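Local atomic coordinates of importin-95 (Chaetomium thermophilum, PDB entry 4XRI), a protein that serves as an importin-beta nuclear transport receptor, carrying various protein cargoes into the nucleus, and probably binds a small GTPase. Residues T187-G192 against T208-S213; D212-V217 against F250-R255; N228-V233 against N254-L259. The protein carries 2 engineered substitutions. All blocks are in the same frame, centred on the assembly; numbering follows the deposited sequence.

Contact 1 (T187-G192 against T208-S213)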
ATOM      1  N   THR A 187     -34.317  -8.943 -13.444  1.00 45.39           N
ATOM      2  CA  THR A 187     -35.433  -9.847 -13.197  1.00 48.21           C
ATOM      3  C   THR A 187     -34.968 -11.299 -13.254  1.00 48.08           C
ATOM      4  O   THR A 187     -35.355 -12.119 -12.422  1.00 46.68           O
ATOM      5  CB  THR A 187     -36.572  -9.630 -14.213  1.00 52.07           C
ATOM      6  OG1 THR A 187     -37.141  -8.328 -14.026  1.00 57.60           O
ATOM      7  CG2 THR A 187     -37.659 -10.674 -14.033  1.00 52.99           C
ATOM      8  N   ALA A 188     -34.117 -11.600 -14.229  1.00 48.40           N
ATOM      9  CA  ALA A 188     -33.630 -12.960 -14.434  1.00 46.70           C
ATOM     10  C   ALA A 188     -32.786 -13.449 -13.258  1.00 43.76           C
ATOM     11  O   ALA A 188     -32.947 -14.584 -12.805  1.00 39.60           O
ATOM     12  CB  ALA A 188     -32.827 -13.046 -15.726  1.00 48.96           C
ATOM     13  N   VAL A 189     -31.892 -12.599 -12.761  1.00 39.46           N
ATOM     14  CA  VAL A 189     -30.986 -13.010 -11.693  1.00 39.78           C
ATOM     15  C   VAL A 189     -31.698 -13.070 -10.339  1.00 45.13           C
ATOM     16  O   VAL A 189     -31.409 -13.944  -9.522  1.00 49.62           O
ATOM     17  CB  VAL A 189     -29.752 -12.075 -11.593  1.00 47.99           C
ATOM     18  CG1 VAL A 189     -29.042 -12.003 -12.940  1.00 42.26           C
ATOM     19  CG2 VAL A 189     -30.132 -10.687 -11.116  1.00 55.70           C
ATOM     20  N   VAL A 190     -32.639 -12.158 -10.111  1.00 43.56           N
ATOM     21  CA  VAL A 190     -33.362 -12.121  -8.845  1.00 46.11           C
ATOM     22  C   VAL A 190     -34.330 -13.293  -8.763  1.00 49.12           C
ATOM     23  O   VAL A 190     -34.416 -13.973  -7.735  1.00 52.13           O
ATOM     24  CB  VAL A 190     -34.138 -10.802  -8.658  1.00 47.78           C
ATOM     25  CG1 VAL A 190     -35.142 -10.926  -7.516  1.00 50.82           C
ATOM     26  CG2 VAL A 190     -33.177  -9.656  -8.400  1.00 52.38           C
ATOM     27  N   GLN A 191     -35.056 -13.530  -9.850  1.00 47.43           N
ATOM     28  CA  GLN A 191     -35.994 -14.646  -9.898  1.00 47.72           C
ATOM     29  C   GLN A 191     -35.266 -15.977  -9.790  1.00 50.60           C
ATOM     30  O   GLN A 191     -35.796 -16.945  -9.249  1.00 45.93           O
ATOM     31  CB  GLN A 191     -36.823 -14.609 -11.180  1.00 54.87           C
ATOM     32  CG  GLN A 191     -37.900 -13.537 -11.180  1.00 59.88           C
ATOM     33  CD  GLN A 191     -38.799 -13.601 -12.400  1.00 69.04           C
ATOM     34  OE1 GLN A 191     -38.525 -14.329 -13.355  1.00 73.80           O
ATOM     35  NE2 GLN A 191     -39.884 -12.834 -12.373  1.00 64.49           N
ATOM     36  N   GLY A 192     -34.041 -16.022 -10.298  1.00 45.95           N
ATOM     37  CA  GLY A 192     -33.245 -17.229 -10.215  1.00 33.11           C
ATOM     38  C   GLY A 192     -32.768 -17.490  -8.800  1.00 46.73           C
ATOM     39  O   GLY A 192     -32.504 -18.628  -8.427  1.00 42.27           O
ATOM     40  N   THR A 208     -24.865 -15.228  -6.921  1.00 40.59           N
ATOM     41  CA  THR A 208     -23.490 -14.864  -7.234  1.00 39.45           C
ATOM     42  C   THR A 208     -23.470 -13.847  -8.366  1.00 41.28           C
ATOM     43  O   THR A 208     -22.721 -12.869  -8.331  1.00 40.44           O
ATOM     44  CB  THR A 208     -22.652 -16.092  -7.636  1.00 44.43           C
ATOM     45  OG1 THR A 208     -22.733 -17.083  -6.607  1.00 49.48           O
ATOM     46  CG2 THR A 208     -21.195 -15.699  -7.853  1.00 45.54           C
ATOM     47  N   ALA A 209     -24.304 -14.094  -9.370  1.00 48.16           N
ATOM     48  CA  ALA A 209     -24.407 -13.212 -10.524  1.00 45.53           C
ATOM     49  C   ALA A 209     -24.945 -11.846 -10.113  1.00 41.36           C
ATOM     50  O   ALA A 209     -24.511 -10.817 -10.634  1.00 44.26           O
ATOM     51  CB  ALA A 209     -25.292 -13.835 -11.589  1.00 33.50           C
ATOM     52  N   LEU A 210     -25.890 -11.844  -9.177  1.00 43.20           N
ATOM     53  CA  LEU A 210     -26.429 -10.600  -8.640  1.00 42.69           C
ATOM     54  C   LEU A 210     -25.329  -9.791  -7.963  1.00 37.26           C
ATOM     55  O   LEU A 210     -25.231  -8.580  -8.153  1.00 42.77           O
ATOM     56  CB  LEU A 210     -27.570 -10.882  -7.657  1.00 42.04           C
ATOM     57  CG  LEU A 210     -28.131  -9.667  -6.912  1.00 45.92           C
ATOM     58  CD1 LEU A 210     -28.600  -8.603  -7.890  1.00 40.63           C
ATOM     59  CD2 LEU A 210     -29.266 -10.089  -5.984  1.00 35.62           C
ATOM     60  N   GLY A 211     -24.499 -10.474  -7.182  1.00 41.78           N
ATOM     61  CA  GLY A 211     -23.371  -9.845  -6.524  1.00 41.53           C
ATOM     62  C   GLY A 211     -22.428  -9.216  -7.530  1.00 46.49           C
ATOM     63  O   GLY A 211     -21.989  -8.083  -7.357  1.00 45.35           O
ATOM     64  N   ASP A 212     -22.133  -9.953  -8.595  1.00 46.46           N
ATOM     65  CA  ASP A 212     -21.247  -9.470  -9.649  1.00 43.93           C
ATOM     66  C   ASP A 212     -21.871  -8.322 -10.441  1.00 40.50           C
ATOM     67  O   ASP A 212     -21.162  -7.514 -11.036  1.00 42.10           O
ATOM     68  CB  ASP A 212     -20.875 -10.612 -10.603  1.00 48.68           C
ATOM     69  CG  ASP A 212     -19.958 -11.638  -9.961  1.00 53.02           C
ATOM     70  OD1 ASP A 212     -19.287 -11.299  -8.963  1.00 54.76           O
ATOM     71  OD2 ASP A 212     -19.901 -12.781 -10.461  1.00 51.12           O
ATOM     72  N   SER A 213     -23.196  -8.247 -10.441  1.00 39.69           N
ATOM     73  CA  SER A 213     -23.896  -7.290 -11.292  1.00 45.33           C
ATOM     74  C   SER A 213     -24.377  -6.059 -10.531  1.00 47.66           C
ATOM     75  O   SER A 213     -25.110  -5.238 -11.080  1.00 45.66           O
ATOM     76  CB  SER A 213     -25.089  -7.966 -11.973  1.00 48.01           C
ATOM     77  OG  SER A 213     -24.693  -9.146 -12.648  1.00 49.35           O
TER
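Ala209 is the first residue of the 208-213 segment to touch the other helix, its CB 4.4 Å from Val189 CG1. A methyl suits this point because the two backbones run close: the CA atoms of Val189 and Leu210 are 6.0 Å apart, and a lone methyl is enough to meet the valine there.

Leu210 follows and makes the nearest approach of all, its CD1 lying 4.1 Å from CG2 of Val189. A chi1 of 174° sets CG opposite the backbone N and carries CD1 toward the valine, and the two side chains cross at about a right angle. Val189 divides the work between its two branches, CG1 serving the alanine and CG2 the leucine. A beta-branched residue, with two methyls close to the backbone, can meet two consecutive residues at once. Only van der Waals contact joins the segments, since no hydrogen bond passes between them.

The hydroxyl of Ser213 turns back on the preceding turn: OG donates to Ala209 O over 2.6 Å, tilted 34° from the carbonyl plane. A small polar residue thus occupies a carbonyl of that turn, which also accepts a weak bond from Ser213 N.

Helices 182-193 and 200-212, which run in roughly opposite directions here as neighbouring helices of HEAT-repeat proteins do, are flanked by two others. Helix 153-168 meets Val189 through Leu160 and Ser213 through Cys167, while helix 224-238 sends Val234 against Leu210 and packs Tyr229 and Val233 on Val190.

Contact 2 (D212-V217 against F250-R255)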
ATOM      1  N   ASP A 212     -22.133  -9.953  -8.595  1.00 46.46           N
ATOM      2  CA  ASP A 212     -21.247  -9.470  -9.649  1.00 43.93           C
ATOM      3  C   ASP A 212     -21.871  -8.322 -10.441  1.00 40.50           C
ATOM      4  O   ASP A 212     -21.162  -7.514 -11.036  1.00 42.10           O
ATOM      5  CB  ASP A 212     -20.875 -10.612 -10.603  1.00 48.68           C
ATOM      6  CG  ASP A 212     -19.958 -11.638  -9.961  1.00 53.02           C
ATOM      7  OD1 ASP A 212     -19.287 -11.299  -8.963  1.00 54.76           O
ATOM      8  OD2 ASP A 212     -19.901 -12.781 -10.461  1.00 51.12           O
ATOM      9  N   SER A 213     -23.196  -8.247 -10.441  1.00 39.69           N
ATOM     10  CA  SER A 213     -23.896  -7.290 -11.292  1.00 45.33           C
ATOM     11  C   SER A 213     -24.377  -6.059 -10.531  1.00 47.66           C
ATOM     12  O   SER A 213     -25.110  -5.238 -11.080  1.00 45.66           O
ATOM     13  CB  SER A 213     -25.089  -7.966 -11.973  1.00 48.01           C
ATOM     14  OG  SER A 213     -24.693  -9.146 -12.648  1.00 49.35           O
ATOM     15  N   LEU A 214     -23.952  -5.930  -9.279  1.00 42.99           N
ATOM     16  CA  LEU A 214     -24.475  -4.902  -8.380  1.00 50.60           C
ATOM     17  C   LEU A 214     -24.335  -3.481  -8.913  1.00 52.75           C
ATOM     18  O   LEU A 214     -25.301  -2.718  -8.908  1.00 56.80           O
ATOM     19  CB  LEU A 214     -23.788  -5.003  -7.020  1.00 53.22           C
ATOM     20  CG  LEU A 214     -24.430  -6.015  -6.075  1.00 67.42           C
ATOM     21  CD1 LEU A 214     -23.673  -6.088  -4.762  1.00 78.54           C
ATOM     22  CD2 LEU A 214     -25.888  -5.649  -5.837  1.00 66.66           C
ATOM     23  N   GLU A 215     -23.135  -3.133  -9.367  1.00 47.50           N
ATOM     24  CA  GLU A 215     -22.885  -1.806  -9.913  1.00 60.02           C
ATOM     25  C   GLU A 215     -23.817  -1.506 -11.084  1.00 61.52           C
ATOM     26  O   GLU A 215     -24.306  -0.386 -11.224  1.00 64.51           O
ATOM     27  CB  GLU A 215     -21.424  -1.669 -10.351  1.00 58.44           C
ATOM     28  CG  GLU A 215     -20.423  -1.787  -9.215  1.00 67.41           C
ATOM     29  CD  GLU A 215     -19.035  -1.308  -9.600  1.00 82.61           C
ATOM     30  OE1 GLU A 215     -18.797  -1.069 -10.803  1.00 85.94           O
ATOM     31  OE2 GLU A 215     -18.185  -1.165  -8.695  1.00 88.29           O
ATOM     32  N   PHE A 216     -24.084  -2.516 -11.906  1.00 55.68           N
ATOM     33  CA  PHE A 216     -24.929  -2.331 -13.078  1.00 52.72           C
ATOM     34  C   PHE A 216     -26.425  -2.405 -12.766  1.00 66.27           C
ATOM     35  O   PHE A 216     -27.133  -1.408 -12.895  1.00 72.98           O
ATOM     36  CB  PHE A 216     -24.586  -3.362 -14.158  1.00 49.40           C
ATOM     37  CG  PHE A 216     -25.545  -3.361 -15.320  1.00 51.99           C
ATOM     38  CD1 PHE A 216     -25.492  -2.366 -16.284  1.00 50.68           C
ATOM     39  CD2 PHE A 216     -26.502  -4.354 -15.446  1.00 52.01           C
ATOM     40  CE1 PHE A 216     -26.378  -2.364 -17.347  1.00 52.28           C
ATOM     41  CE2 PHE A 216     -27.390  -4.356 -16.504  1.00 50.23           C
ATOM     42  CZ  PHE A 216     -27.329  -3.360 -17.457  1.00 49.23           C
ATOM     43  N   VAL A 217     -26.904  -3.582 -12.366  1.00 62.69           N
ATOM     44  CA  VAL A 217     -28.346  -3.832 -12.309  1.00 64.73           C
ATOM     45  C   VAL A 217     -29.088  -2.977 -11.285  1.00 69.37           C
ATOM     46  O   VAL A 217     -30.264  -2.668 -11.471  1.00 74.50           O
ATOM     47  CB  VAL A 217     -28.665  -5.318 -12.003  1.00 74.26           C
ATOM     48  CG1 VAL A 217     -28.140  -6.221 -13.106  1.00 73.32           C
ATOM     49  CG2 VAL A 217     -28.116  -5.737 -10.649  1.00 69.48           C
ATOM     50  N   PHE A 250     -24.313 -13.563   1.533  1.00 38.84           N
ATOM     51  CA  PHE A 250     -23.557 -12.691   2.428  1.00 42.25           C
ATOM     52  C   PHE A 250     -22.467 -11.927   1.692  1.00 41.87           C
ATOM     53  O   PHE A 250     -22.171 -10.779   2.020  1.00 41.91           O
ATOM     54  CB  PHE A 250     -22.944 -13.494   3.572  1.00 40.14           C
ATOM     55  CG  PHE A 250     -23.867 -13.677   4.737  1.00 32.00           C
ATOM     56  CD1 PHE A 250     -24.146 -12.617   5.580  1.00 41.72           C
ATOM     57  CD2 PHE A 250     -24.461 -14.901   4.986  1.00 39.26           C
ATOM     58  CE1 PHE A 250     -24.996 -12.772   6.654  1.00 35.59           C
ATOM     59  CE2 PHE A 250     -25.313 -15.065   6.061  1.00 45.94           C
ATOM     60  CZ  PHE A 250     -25.582 -13.998   6.895  1.00 40.88           C
ATOM     61  N   GLY A 251     -21.877 -12.571   0.691  1.00 41.71           N
ATOM     62  CA  GLY A 251     -20.898 -11.919  -0.154  1.00 40.39           C
ATOM     63  C   GLY A 251     -21.552 -10.789  -0.921  1.00 41.67           C
ATOM     64  O   GLY A 251     -20.982  -9.711  -1.076  1.00 48.29           O
ATOM     65  N   CYS A 252     -22.764 -11.048  -1.402  1.00 44.81           N
ATOM     66  CA  CYS A 252     -23.568 -10.042  -2.085  1.00 48.49           C
ATOM     67  C   CYS A 252     -23.874  -8.881  -1.143  1.00 48.18           C
ATOM     68  O   CYS A 252     -23.784  -7.712  -1.520  1.00 45.46           O
ATOM     69  CB  CYS A 252     -24.868 -10.667  -2.601  1.00 51.55           C
ATOM     70  SG  CYS A 252     -25.783  -9.685  -3.794  1.00 65.44           S
ATOM     71  N   LEU A 253     -24.233  -9.223   0.090  1.00 47.65           N
ATOM     72  CA  LEU A 253     -24.605  -8.241   1.096  1.00 41.67           C
ATOM     73  C   LEU A 253     -23.421  -7.343   1.459  1.00 36.05           C
ATOM     74  O   LEU A 253     -23.580  -6.136   1.650  1.00 35.85           O
ATOM     75  CB  LEU A 253     -25.145  -8.951   2.340  1.00 39.17           C
ATOM     76  CG  LEU A 253     -25.988  -8.138   3.320  1.00 48.08           C
ATOM     77  CD1 LEU A 253     -27.065  -7.368   2.571  1.00 48.56           C
ATOM     78  CD2 LEU A 253     -26.612  -9.064   4.360  1.00 40.36           C
ATOM     79  N   ASN A 254     -22.236  -7.942   1.545  1.00 36.54           N
ATOM     80  CA  ASN A 254     -21.016  -7.207   1.862  1.00 37.87           C
ATOM     81  C   ASN A 254     -20.671  -6.182   0.793  1.00 38.76           C
ATOM     82  O   ASN A 254     -20.210  -5.083   1.100  1.00 44.34           O
ATOM     83  CB  ASN A 254     -19.842  -8.170   2.046  1.00 38.20           C
ATOM     84  CG  ASN A 254     -20.009  -9.064   3.260  1.00 43.42           C
ATOM     85  OD1 ASN A 254     -20.875  -8.829   4.101  1.00 40.55           O
ATOM     86  ND2 ASN A 254     -19.180 -10.096   3.357  1.00 41.54           N
ATOM     87  N   ARG A 255     -20.899  -6.550  -0.462  1.00 39.95           N
ATOM     88  CA  ARG A 255     -20.651  -5.646  -1.576  1.00 42.33           C
ATOM     89  C   ARG A 255     -21.685  -4.527  -1.599  1.00 40.77           C
ATOM     90  O   ARG A 255     -21.368  -3.383  -1.928  1.00 42.93           O
ATOM     91  CB  ARG A 255     -20.650  -6.410  -2.903  1.00 56.30           C
ATOM     92  CG  ARG A 255     -19.374  -7.193  -3.130  1.00 69.82           C
ATOM     93  CD  ARG A 255     -19.433  -8.077  -4.363  1.00 78.24           C
ATOM     94  NE  ARG A 255     -18.271  -8.962  -4.404  1.00 81.41           N
ATOM     95  CZ  ARG A 255     -17.949  -9.746  -5.426  1.00 81.72           C
ATOM     96  NH1 ARG A 255     -18.703  -9.766  -6.517  1.00 77.49           N
ATOM     97  NH2 ARG A 255     -16.867 -10.512  -5.355  1.00 84.02           N
TER
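A salt bridge between Asp212 and Arg255, backed by an apolar contact of Leu214, joins the turn between helices 200-212 and 214-217 to the side of helix 243-260. The contact is partly buried: the leucine lies inside, and the arginine lies at the exposed border.

Arg255 NH1 donates to Asp212 OD1 at 2.9 Å, with an N-H...O angle of 141°, so the bond is bent at the hydrogen. The CB of Asp212 points away from the 250-255 segment, and only the carboxylate end comes back to it; OD1 is then met nearly in line with its C-O bond. The oxygen arrives at the edge of the guanidinium and close to its plane, while the carboxylate is turned 30° against that plane. A single nitrogen and a single oxygen therefore carry the bridge. An arginine is suited to this span because its chain, extended from CG to NE, carries the charge well beyond its own helix. Replacing Asp212 with an alanine would probably leave the Arg255 guanidinium without its charged mate and freer to turn.

Alongside the bridge, Leu214 CD1 touches Arg255 CB at 3.6 Å and lies just as near, 3.6 Å, to the carbonyl oxygen Cys252 O. The same methyl is 4.3 Å from Cys252 SG. A leucine here supplies an apolar methyl that rests on the aliphatic root of the arginine, leaving the polar end of that side chain to the aspartate.

Around this joint, helix 153-168 brings Glu168 against Asp212, and helix 182-193 receives Phe216 and Val217. Helix 224-238 meets Cys252 through Val234, and helix 285-310 packs against Phe250, Leu253 and Asn254, holding Asn254 ND2 through Leu290 O.

Contact 3 (N228-V233 against N254-L259)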
ATOM      1  N   ASN A 228     -35.618  -2.389  -2.781  1.00 46.13           N
ATOM      2  CA  ASN A 228     -36.357  -3.378  -2.003  1.00 54.68           C
ATOM      3  C   ASN A 228     -36.401  -4.740  -2.690  1.00 54.97           C
ATOM      4  O   ASN A 228     -36.347  -5.778  -2.033  1.00 55.86           O
ATOM      5  CB  ASN A 228     -37.779  -2.882  -1.736  1.00 60.21           C
ATOM      6  CG  ASN A 228     -37.811  -1.684  -0.806  1.00 68.71           C
ATOM      7  OD1 ASN A 228     -37.195  -1.692   0.260  1.00 67.01           O
ATOM      8  ND2 ASN A 228     -38.526  -0.641  -1.211  1.00 77.85           N
ATOM      9  N   TYR A 229     -36.504  -4.714  -4.016  1.00 55.29           N
ATOM     10  CA  TYR A 229     -36.481  -5.916  -4.845  1.00 56.96           C
ATOM     11  C   TYR A 229     -35.235  -6.743  -4.553  1.00 53.29           C
ATOM     12  O   TYR A 229     -35.321  -7.903  -4.148  1.00 57.30           O
ATOM     13  CB  TYR A 229     -36.539  -5.521  -6.327  1.00 57.51           C
ATOM     14  CG  TYR A 229     -36.871  -6.634  -7.298  1.00 55.65           C
ATOM     15  CD1 TYR A 229     -36.018  -6.939  -8.352  1.00 56.74           C
ATOM     16  CD2 TYR A 229     -38.047  -7.366  -7.176  1.00 49.15           C
ATOM     17  CE1 TYR A 229     -36.320  -7.947  -9.255  1.00 59.73           C
ATOM     18  CE2 TYR A 229     -38.357  -8.376  -8.073  1.00 56.11           C
ATOM     19  CZ  TYR A 229     -37.489  -8.663  -9.108  1.00 57.59           C
ATOM     20  OH  TYR A 229     -37.797  -9.667  -9.997  1.00 58.20           O
ATOM     21  N   ILE A 230     -34.079  -6.117  -4.741  1.00 49.98           N
ATOM     22  CA  ILE A 230     -32.788  -6.757  -4.532  1.00 47.56           C
ATOM     23  C   ILE A 230     -32.561  -7.137  -3.071  1.00 45.41           C
ATOM     24  O   ILE A 230     -32.125  -8.248  -2.775  1.00 43.17           O
ATOM     25  CB  ILE A 230     -31.648  -5.840  -5.002  1.00 46.68           C
ATOM     26  CG1 ILE A 230     -31.753  -5.617  -6.510  1.00 54.58           C
ATOM     27  CG2 ILE A 230     -30.298  -6.423  -4.629  1.00 42.26           C
ATOM     28  CD1 ILE A 230     -30.881  -4.498  -7.028  1.00 50.32           C
ATOM     29  N   MET A 231     -32.872  -6.221  -2.161  1.00 44.19           N
ATOM     30  CA  MET A 231     -32.647  -6.463  -0.740  1.00 40.94           C
ATOM     31  C   MET A 231     -33.507  -7.609  -0.212  1.00 39.87           C
ATOM     32  O   MET A 231     -33.072  -8.371   0.654  1.00 43.73           O
ATOM     33  CB  MET A 231     -32.911  -5.192   0.072  1.00 39.25           C
ATOM     34  CG  MET A 231     -31.915  -4.068  -0.199  1.00 41.04           C
ATOM     35  SD  MET A 231     -30.202  -4.592   0.009  1.00 44.70           S
ATOM     36  CE  MET A 231     -30.144  -4.851   1.779  1.00 49.61           C
ATOM     37  N   GLN A 232     -34.722  -7.740  -0.737  1.00 45.03           N
ATOM     38  CA  GLN A 232     -35.616  -8.801  -0.287  1.00 47.47           C
ATOM     39  C   GLN A 232     -35.047 -10.180  -0.607  1.00 48.08           C
ATOM     40  O   GLN A 232     -35.021 -11.057   0.252  1.00 41.36           O
ATOM     41  CB  GLN A 232     -37.004  -8.645  -0.914  1.00 51.11           C
ATOM     42  CG  GLN A 232     -38.062  -9.591  -0.347  1.00 61.54           C
ATOM     43  CD  GLN A 232     -38.042 -10.963  -0.996  1.00 68.62           C
ATOM     44  OE1 GLN A 232     -37.719 -11.100  -2.176  1.00 72.13           O
ATOM     45  NE2 GLN A 232     -38.378 -11.988  -0.222  1.00 71.74           N
ATOM     46  N   VAL A 233     -34.588 -10.363  -1.841  1.00 46.75           N
ATOM     47  CA  VAL A 233     -34.085 -11.660  -2.274  1.00 41.15           C
ATOM     48  C   VAL A 233     -32.745 -11.980  -1.612  1.00 40.86           C
ATOM     49  O   VAL A 233     -32.447 -13.140  -1.337  1.00 40.88           O
ATOM     50  CB  VAL A 233     -33.946 -11.735  -3.822  1.00 42.38           C
ATOM     51  CG1 VAL A 233     -32.768 -10.925  -4.323  1.00 43.81           C
ATOM     52  CG2 VAL A 233     -33.817 -13.180  -4.266  1.00 41.30           C
ATOM     53  N   ASN A 254     -22.236  -7.942   1.545  1.00 36.54           N
ATOM     54  CA  ASN A 254     -21.016  -7.207   1.862  1.00 37.87           C
ATOM     55  C   ASN A 254     -20.671  -6.182   0.793  1.00 38.76           C
ATOM     56  O   ASN A 254     -20.210  -5.083   1.100  1.00 44.34           O
ATOM     57  CB  ASN A 254     -19.842  -8.170   2.046  1.00 38.20           C
ATOM     58  CG  ASN A 254     -20.009  -9.064   3.260  1.00 43.42           C
ATOM     59  OD1 ASN A 254     -20.875  -8.829   4.101  1.00 40.55           O
ATOM     60  ND2 ASN A 254     -19.180 -10.096   3.357  1.00 41.54           N
ATOM     61  N   ARG A 255     -20.899  -6.550  -0.462  1.00 39.95           N
ATOM     62  CA  ARG A 255     -20.651  -5.646  -1.576  1.00 42.33           C
ATOM     63  C   ARG A 255     -21.685  -4.527  -1.599  1.00 40.77           C
ATOM     64  O   ARG A 255     -21.368  -3.383  -1.928  1.00 42.93           O
ATOM     65  CB  ARG A 255     -20.650  -6.410  -2.903  1.00 56.30           C
ATOM     66  CG  ARG A 255     -19.374  -7.193  -3.130  1.00 69.82           C
ATOM     67  CD  ARG A 255     -19.433  -8.077  -4.363  1.00 78.24           C
ATOM     68  NE  ARG A 255     -18.271  -8.962  -4.404  1.00 81.41           N
ATOM     69  CZ  ARG A 255     -17.949  -9.746  -5.426  1.00 81.72           C
ATOM     70  NH1 ARG A 255     -18.703  -9.766  -6.517  1.00 77.49           N
ATOM     71  NH2 ARG A 255     -16.867 -10.512  -5.355  1.00 84.02           N
ATOM     72  N   ILE A 256     -22.920  -4.864  -1.238  1.00 39.19           N
ATOM     73  CA  ILE A 256     -23.988  -3.875  -1.151  1.00 40.23           C
ATOM     74  C   ILE A 256     -23.656  -2.814  -0.105  1.00 47.86           C
ATOM     75  O   ILE A 256     -23.778  -1.612  -0.360  1.00 45.12           O
ATOM     76  CB  ILE A 256     -25.340  -4.534  -0.808  1.00 43.23           C
ATOM     77  CG1 ILE A 256     -25.890  -5.280  -2.028  1.00 44.86           C
ATOM     78  CG2 ILE A 256     -26.342  -3.491  -0.330  1.00 38.43           C
ATOM     79  CD1 ILE A 256     -27.084  -6.150  -1.724  1.00 40.51           C
ATOM     80  N   MET A 257     -23.227  -3.265   1.071  1.00 43.89           N
ATOM     81  CA  MET A 257     -22.842  -2.360   2.147  1.00 43.77           C
ATOM     82  C   MET A 257     -21.672  -1.468   1.737  1.00 42.77           C
ATOM     83  O   MET A 257     -21.664  -0.272   2.023  1.00 43.01           O
ATOM     84  CB  MET A 257     -22.478  -3.151   3.403  1.00 38.94           C
ATOM     85  CG  MET A 257     -22.029  -2.283   4.582  1.00 40.09           C
ATOM     86  SD  MET A 257     -23.305  -1.131   5.137  1.00 44.49           S
ATOM     87  CE  MET A 257     -24.605  -2.269   5.599  1.00 33.59           C
ATOM     88  N   ALA A 258     -20.694  -2.058   1.056  1.00 40.91           N
ATOM     89  CA  ALA A 258     -19.496  -1.335   0.633  1.00 43.66           C
ATOM     90  C   ALA A 258     -19.832  -0.255  -0.389  1.00 40.24           C
ATOM     91  O   ALA A 258     -19.223   0.816  -0.404  1.00 48.97           O
ATOM     92  CB  ALA A 258     -18.470  -2.300   0.059  1.00 44.31           C
ATOM     93  N   LEU A 259     -20.815  -0.539  -1.235  1.00 43.29           N
ATOM     94  CA  LEU A 259     -21.193   0.376  -2.303  1.00 46.00           C
ATOM     95  C   LEU A 259     -22.304   1.340  -1.901  1.00 44.33           C
ATOM     96  O   LEU A 259     -22.319   2.489  -2.338  1.00 46.00           O
ATOM     97  CB  LEU A 259     -21.637  -0.410  -3.538  1.00 48.05           C
ATOM     98  CG  LEU A 259     -20.576  -1.135  -4.365  1.00 52.62           C
ATOM     99  CD1 LEU A 259     -21.230  -2.213  -5.211  1.00 52.93           C
ATOM    100  CD2 LEU A 259     -19.830  -0.147  -5.248  1.00 63.16           C
TER
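Ile256 meets both Ile230 and Met231 across this contact, and everything exchanged is apolar: no hydrogen bond passes between the segments.

The sulfur contact is the closer one. Met231 SD lies 3.9 Å from Ile256 CD1 and 4.0 Å from Ile256 CG2, so the thioether is met by both branches of the isoleucine. Two features make this possible. The methionine is bent at its second and third torsions (chi2 -54°, chi3 -68°), which folds its end in toward helix 243-260, although its CB does not aim that way. The isoleucine, for its part, presents two separate branches, with CG1 set beside the backbone N (chi1 -74°) and CG2 opposite it. The two side chains run alongside one another, pointing opposite ways, a fit open to an unbranched, flexible methionine.

The methyl contact is lighter. Ile230 CG2 approaches Ile256 CD1 at 4.3 Å, so this one terminal methyl is shared by the isoleucine and the methionine of the facing helix. Isoleucine suits the two positions differently: the long arm of Ile256, ending in CD1, reaches across helices whose nearest CA atoms, those of Met231 and Ile256, are 9.0 Å apart, while Ile230 offers its beta-branch methyl. A bound glycerol, probably from the crystallisation liquor, is about 4 Å from the Met231 side chain.

Consecutive helices 224-238 and 243-260 run in roughly opposite senses here, as successive helices of a HEAT solenoid commonly do. On one flank helix 182-193 supplies Leu186 to Ile230; helix 265-280 adds Tyr267 and Leu272 around Met231, and helix 285-310 places Phe294 and Val298 on Met257.

Overall arrangement
From the N terminus, contact 1 comes first, closing a loop of 15 residues between its segments, on helices 182-193 and 200-212. Contact 2 begins where it ends, sharing Asp212 and Ser213, and spans a longer loop of 32 residues to helix 243-260. Contact 3 opens inside that loop, on helix 224-238, and finishes on the same helix 243-260, so the two loops cross rather than nest and share Asn254 and Arg255. Leu214 CD1 touches Ile256 CG1, linking contacts 2 and 3, while Cys252 SG against Gly211 CA links contacts 1 and 2. In the superhelical HEAT solenoid, contacts 1 and 3 join successive helices, while contact 2 bridges over helix 224-238.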